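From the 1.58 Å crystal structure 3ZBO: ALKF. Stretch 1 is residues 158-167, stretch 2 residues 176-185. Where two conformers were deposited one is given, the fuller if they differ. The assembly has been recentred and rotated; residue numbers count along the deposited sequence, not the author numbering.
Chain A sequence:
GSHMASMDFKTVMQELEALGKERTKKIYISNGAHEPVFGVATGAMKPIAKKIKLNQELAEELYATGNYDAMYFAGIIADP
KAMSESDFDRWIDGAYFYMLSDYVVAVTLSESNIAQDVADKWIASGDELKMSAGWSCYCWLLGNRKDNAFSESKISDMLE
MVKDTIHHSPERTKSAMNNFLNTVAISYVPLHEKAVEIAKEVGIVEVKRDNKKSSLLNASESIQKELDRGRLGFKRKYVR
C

Stretch 1 158-167: MLEMVKDTIH
Stretch 2 (176-185) AMNNFLNTVA

Two helices can pack closely with no hydrogen bond between them, and in this pair of ALKF the rotamers set which atoms meet. A helix that begins earlier in the chain runs through 158-164, phi/psi near -63/-40, easing to -79/-23 at Asp164; Thr165 has -135/-5, and Ile166 and His167 are 3-10 (-57/-41, -74/-11). Residues 176-185 lie within a longer helix, phi -55 to -75 and psi -36 to -49. The axes approach to 10.2 Å, with 135° between their N-to-C directions and a signed crossing angle of -135°, so the directions are more opposed than aligned, but 45° from antiparallel. The register is set by Leu159 CA to Leu181 CA at 6.9 Å and Val162 CA to Met177 CA at 6.2 Å. The contact buries 511 Å² in total; backbone bonds such as Val162 N to Met158 O at 2.9 Å and Val184 N to Phe180 O at 2.8 Å follow the i to i+4 pattern within each stretch.

Phe180 points toward the first helix. Its chi1 is t (178°) and its chi2 87°, which carries the ring out against Met158, Leu159 and Val162. All three meet it obliquely: Met158 CB lies 3.7 Å from Phe180 CZ, Leu159 CD2 3.9 Å from Phe180 CE2, and Val162 CG2 4.1 Å from Phe180 CD2. Met158 (m, t, p) also places its SD 5.2 Å from the ring centroid, 54° off the normal.

The leucines solve a different problem. The CA-to-CB bonds of Leu159 and Leu181 point sideways, yet the common m, t rotamer (chi1/chi2 -72°/170° and -62°/-171°) brings both ends inward until Leu159 CD2 and Leu181 CD2 are 3.7 Å apart. Leu159 CD1 reaches Val184 CG1 at 4.0 Å, Val184 being t.

Val162, also t (171°), points toward the partner; both methyls reach Met177 CB, CG2 at 4.0 Å and CG1 at 4.1 Å, and CG1 comes to 3.5 Å from Leu181 CD2. Ile166 (t, t) extends its CD1 to within 3.8 Å of Met177 CB and 3.9 Å of Asn178 N. Met177 itself is m, t, t (-78°, 178°, 153°), an extended chain whose CE ends 3.6 Å from Thr165 OG1. That hydroxyl, with chi1 p (69°), donates to Met161 O at 2.7 Å, so its polarity is answered within its own stretch.

Polar groups elsewhere follow suit. Thr183 OG1 (chi1 m) donates to Asn179 O at 2.8 Å, Asn182 ND2 (chi1 m, chi2 -88°) to Asn178 O at 3.2 Å, and Lys163 NZ (t, t, p, t) forms a salt bridge with Glu160 OE1 (m, m, chi3 -38°) at 3.3 Å.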

ATOM      1  N   MET A 158     -16.660   2.150   7.925  1.00 15.73           N
ATOM      2  CA  MET A 158     -15.233   2.432   7.871  1.00 14.29           C
ATOM      3  C   MET A 158     -14.946   3.927   7.805  1.00 12.58           C
ATOM      4  O   MET A 158     -13.992   4.408   8.501  1.00 13.56           O
ATOM      5  CB  MET A 158     -14.599   1.700   6.681  1.00 14.07           C
ATOM      6  CG  MET A 158     -14.568   0.182   6.912  1.00 12.40           C
ATOM      7  SD  MET A 158     -14.100  -0.698   5.469  1.00 15.59           S
ATOM      8  CE  MET A 158     -12.324  -0.390   5.440  1.00 14.68           C
ATOM      9  N   LEU A 159     -15.728   4.698   7.049  1.00 12.61           N
ATOM     10  CA  LEU A 159     -15.495   6.152   7.039  1.00 12.22           C
ATOM     11  C   LEU A 159     -15.701   6.747   8.439  1.00 13.17           C
ATOM     12  O   LEU A 159     -14.988   7.663   8.864  1.00 15.29           O
ATOM     13  CB  LEU A 159     -16.486   6.859   6.091  1.00 12.02           C
ATOM     14  CG  LEU A 159     -16.199   6.628   4.618  1.00 13.53           C
ATOM     15  CD1 LEU A 159     -17.373   7.169   3.741  1.00 15.57           C
ATOM     16  CD2 LEU A 159     -14.921   7.340   4.210  1.00 14.60           C
ATOM     17  N   GLU A 160     -16.786   6.243   9.126  1.00 15.20           N
ATOM     18  CA  GLU A 160     -17.032   6.739  10.484  1.00 16.45           C
ATOM     19  C   GLU A 160     -15.921   6.379  11.462  1.00 15.48           C
ATOM     20  O   GLU A 160     -15.545   7.222  12.282  1.00 17.74           O
ATOM     21  CB  GLU A 160     -18.345   6.166  11.001  1.00 18.03           C
ATOM     22  CG  GLU A 160     -19.566   6.754  10.372  1.00 21.36           C
ATOM     23  CD  GLU A 160     -19.739   8.227  10.614  1.00 27.75           C
ATOM     24  OE1 GLU A 160     -19.445   8.719  11.731  1.00 33.78           O
ATOM     25  OE2 GLU A 160     -20.192   8.963   9.716  1.00 35.13           O
ATOM     26  N   MET A 161     -15.314   5.201  11.277  1.00 14.97           N
ATOM     27  CA  MET A 161     -14.189   4.798  12.091  0.50 15.16           C
ATOM     28  C   MET A 161     -12.994   5.728  11.840  1.00 15.62           C
ATOM     29  O   MET A 161     -12.325   6.173  12.772  1.00 16.48           O
ATOM     30  CB  MET A 161     -13.860   3.350  11.830  0.50 18.08           C
ATOM     31  CG  MET A 161     -12.729   2.876  12.653  0.50 18.51           C
ATOM     32  SD  MET A 161     -13.105   2.818  14.399  0.50 23.53           S
ATOM     33  CE  MET A 161     -14.675   1.962  14.376  0.50 25.51           C
ATOM     34  N   VAL A 162     -12.759   6.058  10.582  1.00 12.85           N
ATOM     35  CA  VAL A 162     -11.691   7.001  10.327  1.00 13.89           C
ATOM     36  C   VAL A 162     -12.008   8.373  10.970  1.00 15.38           C
ATOM     37  O   VAL A 162     -11.167   8.934  11.690  1.00 15.38           O
ATOM     38  CB  VAL A 162     -11.486   7.215   8.794  1.00 13.35           C
ATOM     39  CG1 VAL A 162     -10.480   8.399   8.540  1.00 16.01           C
ATOM     40  CG2 VAL A 162     -10.986   5.956   8.152  1.00 14.95           C
ATOM     41  N   LYS A 163     -13.218   8.921  10.798  1.00 15.13           N
ATOM     42  CA  LYS A 163     -13.605  10.182  11.441  1.00 15.73           C
ATOM     43  C   LYS A 163     -13.351  10.138  12.973  1.00 15.62           C
ATOM     44  O   LYS A 163     -12.793  11.094  13.540  1.00 18.62           O
ATOM     45  CB  LYS A 163     -15.107  10.466  11.204  1.00 17.72           C
ATOM     46  CG  LYS A 163     -15.622  11.793  11.836  1.00 20.72           C
ATOM     47  CD  LYS A 163     -17.137  11.879  11.614  1.00 27.46           C
ATOM     48  CE  LYS A 163     -17.837  11.193  12.744  1.00 35.82           C
ATOM     49  NZ  LYS A 163     -19.211  11.783  12.961  1.00 42.87           N
ATOM     50  N   ASP A 164     -13.757   9.033  13.571  1.00 16.90           N
ATOM     51  CA  ASP A 164     -13.784   8.967  15.043  1.00 18.11           C
ATOM     52  C   ASP A 164     -12.415   8.732  15.603  1.00 17.69           C
ATOM     53  O   ASP A 164     -12.172   9.152  16.786  1.00 20.26           O
ATOM     54  CB  ASP A 164     -14.690   7.872  15.519  1.00 20.21           C
ATOM     55  CG  ASP A 164     -16.190   8.223  15.326  1.00 23.05           C
ATOM     56  OD1 ASP A 164     -16.543   9.372  15.139  1.00 25.38           O
ATOM     57  OD2 ASP A 164     -16.996   7.244  15.283  1.00 27.55           O
ATOM     58  N   THR A 165     -11.477   8.160  14.824  1.00 15.43           N
ATOM     59  CA  THR A 165     -10.268   7.618  15.434  1.00 15.24           C
ATOM     60  C   THR A 165      -8.951   7.959  14.729  1.00 14.99           C
ATOM     61  O   THR A 165      -7.839   7.734  15.298  1.00 15.03           O
ATOM     62  CB  THR A 165     -10.251   6.088  15.556  1.00 15.99           C
ATOM     63  OG1 THR A 165     -10.158   5.426  14.250  1.00 17.47           O
ATOM     64  CG2 THR A 165     -11.578   5.538  16.251  1.00 19.66           C
ATOM     65  N   ILE A 166      -9.035   8.621  13.581  1.00 13.65           N
ATOM     66  CA  ILE A 166      -7.767   8.946  12.890  1.00 12.99           C
ATOM     67  C   ILE A 166      -6.749   9.773  13.725  1.00 13.81           C
ATOM     68  O   ILE A 166      -5.524   9.530  13.705  1.00 14.40           O
ATOM     69  CB  ILE A 166      -8.038   9.583  11.493  1.00 13.17           C
ATOM     70  CG1 ILE A 166      -6.751   9.661  10.696  1.00 13.73           C
ATOM     71  CG2 ILE A 166      -8.662  11.042  11.656  1.00 14.62           C
ATOM     72  CD1 ILE A 166      -7.009   9.974   9.156  1.00 13.98           C
ATOM     73  N   HIS A 167      -7.260  10.756  14.471  1.00 13.38           N
ATOM     74  CA  HIS A 167      -6.347  11.645  15.130  1.00 12.72           C
ATOM     75  C   HIS A 167      -5.663  10.993  16.315  1.00 15.56           C
ATOM     76  O   HIS A 167      -4.717  11.546  16.825  1.00 18.10           O
ATOM     77  CB  HIS A 167      -7.097  12.924  15.544  1.00 14.34           C
ATOM     78  CG  HIS A 167      -7.479  13.784  14.373  1.00 12.32           C
ATOM     79  ND1 HIS A 167      -6.582  14.259  13.449  1.00 15.36           N
ATOM     80  CD2 HIS A 167      -8.670  14.303  14.026  1.00 14.66           C
ATOM     81  CE1 HIS A 167      -7.203  15.006  12.558  1.00 15.75           C
ATOM     82  NE2 HIS A 167      -8.480  15.027  12.877  1.00 17.63           N
ATOM     83  N   ALA A 176      -2.542   5.858   6.021  1.00 11.13           N
ATOM     84  CA  ALA A 176      -3.370   4.981   5.221  1.00 10.01           C
ATOM     85  C   ALA A 176      -4.849   5.263   5.375  1.00 10.97           C
ATOM     86  O   ALA A 176      -5.613   5.156   4.363  1.00 11.55           O
ATOM     87  CB  ALA A 176      -3.093   3.464   5.642  1.00 10.37           C
ATOM     88  N   MET A 177      -5.291   5.630   6.570  1.00 12.10           N
ATOM     89  CA  MET A 177      -6.749   5.984   6.731  1.00 11.37           C
ATOM     90  C   MET A 177      -7.020   7.273   5.901  1.00 10.83           C
ATOM     91  O   MET A 177      -8.131   7.422   5.379  1.00 11.97           O
ATOM     92  CB  MET A 177      -6.968   6.279   8.231  1.00 12.19           C
ATOM     93  CG  MET A 177      -7.052   5.024   9.013  1.00 10.73           C
ATOM     94  SD  MET A 177      -7.260   5.662  10.762  1.00 19.98           S
ATOM     95  CE  MET A 177      -8.151   4.287  11.501  1.00 21.22           C
ATOM     96  N   ASN A 178      -6.041   8.216   5.868  1.00 11.09           N
ATOM     97  CA  ASN A 178      -6.263   9.408   5.040  1.00 11.45           C
ATOM     98  C   ASN A 178      -6.402   9.071   3.547  1.00 12.26           C
ATOM     99  O   ASN A 178      -7.276   9.678   2.865  1.00 11.81           O
ATOM    100  CB  ASN A 178      -5.101  10.416   5.298  1.00 10.99           C
ATOM    101  CG  ASN A 178      -5.379  11.791   4.709  1.00 12.50           C
ATOM    102  OD1 ASN A 178      -4.804  12.133   3.637  1.00 20.31           O
ATOM    103  ND2 ASN A 178      -6.163  12.526   5.412  1.00 14.18           N
ATOM    104  N   ASN A 179      -5.541   8.142   3.124  1.00  9.77           N
ATOM    105  CA  ASN A 179      -5.606   7.645   1.737  1.00 10.96           C
ATOM    106  C   ASN A 179      -7.024   7.026   1.553  1.00 11.04           C
ATOM    107  O   ASN A 179      -7.660   7.268   0.473  1.00 11.31           O
ATOM    108  CB  ASN A 179      -4.409   6.661   1.519  1.00 10.56           C
ATOM    109  CG  ASN A 179      -4.280   6.198   0.100  1.00 14.44           C
ATOM    110  OD1 ASN A 179      -4.866   6.808  -0.792  1.00 19.28           O
ATOM    111  ND2 ASN A 179      -3.405   5.197  -0.135  1.00 14.10           N
ATOM    112  N   PHE A 180      -7.519   6.290   2.526  1.00 11.55           N
ATOM    113  CA  PHE A 180      -8.843   5.695   2.357  1.00 12.87           C
ATOM    114  C   PHE A 180      -9.904   6.820   2.170  1.00 13.21           C
ATOM    115  O   PHE A 180     -10.793   6.650   1.326  1.00 12.51           O
ATOM    116  CB  PHE A 180      -9.091   4.764   3.584  1.00 11.72           C
ATOM    117  CG  PHE A 180     -10.461   4.105   3.574  1.00 11.27           C
ATOM    118  CD1 PHE A 180     -10.634   2.904   2.888  1.00 12.63           C
ATOM    119  CD2 PHE A 180     -11.487   4.694   4.263  1.00 12.37           C
ATOM    120  CE1 PHE A 180     -11.884   2.256   2.900  1.00 12.98           C
ATOM    121  CE2 PHE A 180     -12.748   4.065   4.286  1.00 11.56           C
ATOM    122  CZ  PHE A 180     -12.968   2.823   3.588  1.00 12.10           C
ATOM    123  N   LEU A 181      -9.886   7.875   2.961  1.00 12.61           N
ATOM    124  CA  LEU A 181     -10.846   8.988   2.777  1.00 11.82           C
ATOM    125  C   LEU A 181     -10.765   9.507   1.351  1.00 12.64           C
ATOM    126  O   LEU A 181     -11.785   9.679   0.698  1.00 13.49           O
ATOM    127  CB  LEU A 181     -10.547  10.204   3.703  1.00 13.95           C
ATOM    128  CG  LEU A 181     -10.627   9.895   5.187  1.00 17.83           C
ATOM    129  CD1 LEU A 181     -10.512  11.314   5.817  1.00 18.53           C
ATOM    130  CD2 LEU A 181     -12.083   9.281   5.588  1.00 19.99           C
ATOM    131  N   ASN A 182      -9.536   9.779   0.884  1.00 11.86           N
ATOM    132  CA  ASN A 182      -9.413  10.283  -0.484  1.00 11.49           C
ATOM    133  C   ASN A 182      -9.886   9.341  -1.509  1.00 13.35           C
ATOM    134  O   ASN A 182     -10.557   9.755  -2.436  1.00 14.24           O
ATOM    135  CB  ASN A 182      -7.925  10.464  -0.804  1.00 12.60           C
ATOM    136  CG  ASN A 182      -7.377  11.748  -0.442  1.00 23.81           C
ATOM    137  OD1 ASN A 182      -7.458  12.691  -1.288  1.00 31.65           O
ATOM    138  ND2 ASN A 182      -6.533  11.762   0.573  1.00 25.78           N
ATOM    139  N   THR A 183      -9.639   8.051  -1.328  1.00 11.69           N
ATOM    140  CA  THR A 183      -9.930   7.042  -2.352  1.00 10.30           C
ATOM    141  C   THR A 183     -11.420   6.800  -2.376  1.00 12.65           C
ATOM    142  O   THR A 183     -11.993   6.643  -3.477  1.00 12.26           O
ATOM    143  CB  THR A 183      -9.162   5.742  -2.051  1.00 11.33           C
ATOM    144  OG1 THR A 183      -7.763   6.048  -2.089  1.00 12.31           O
ATOM    145  CG2 THR A 183      -9.447   4.754  -3.219  1.00 13.69           C
ATOM    146  N   VAL A 184     -12.075   6.708  -1.209  1.00 11.35           N
ATOM    147  CA  VAL A 184     -13.576   6.520  -1.200  1.00 11.96           C
ATOM    148  C   VAL A 184     -14.178   7.740  -1.919  1.00 12.58           C
ATOM    149  O   VAL A 184     -15.064   7.586  -2.766  1.00 13.49           O
ATOM    150  CB  VAL A 184     -14.141   6.389   0.232  1.00 12.49           C
ATOM    151  CG1 VAL A 184     -15.710   6.414   0.142  1.00 13.90           C
ATOM    152  CG2 VAL A 184     -13.658   5.028   0.855  1.00 13.66           C
ATOM    153  N   ALA A 185     -13.712   8.953  -1.593  1.00 12.02           N
ATOM    154  CA  ALA A 185     -14.386  10.146  -2.212  1.00 12.02           C
ATOM    155  C   ALA A 185     -14.296  10.152  -3.704  1.00 14.35           C
ATOM    156  O   ALA A 185     -15.224  10.714  -4.357  1.00 16.54           O
ATOM    157  CB  ALA A 185     -13.777  11.368  -1.598  1.00 13.89           C
TER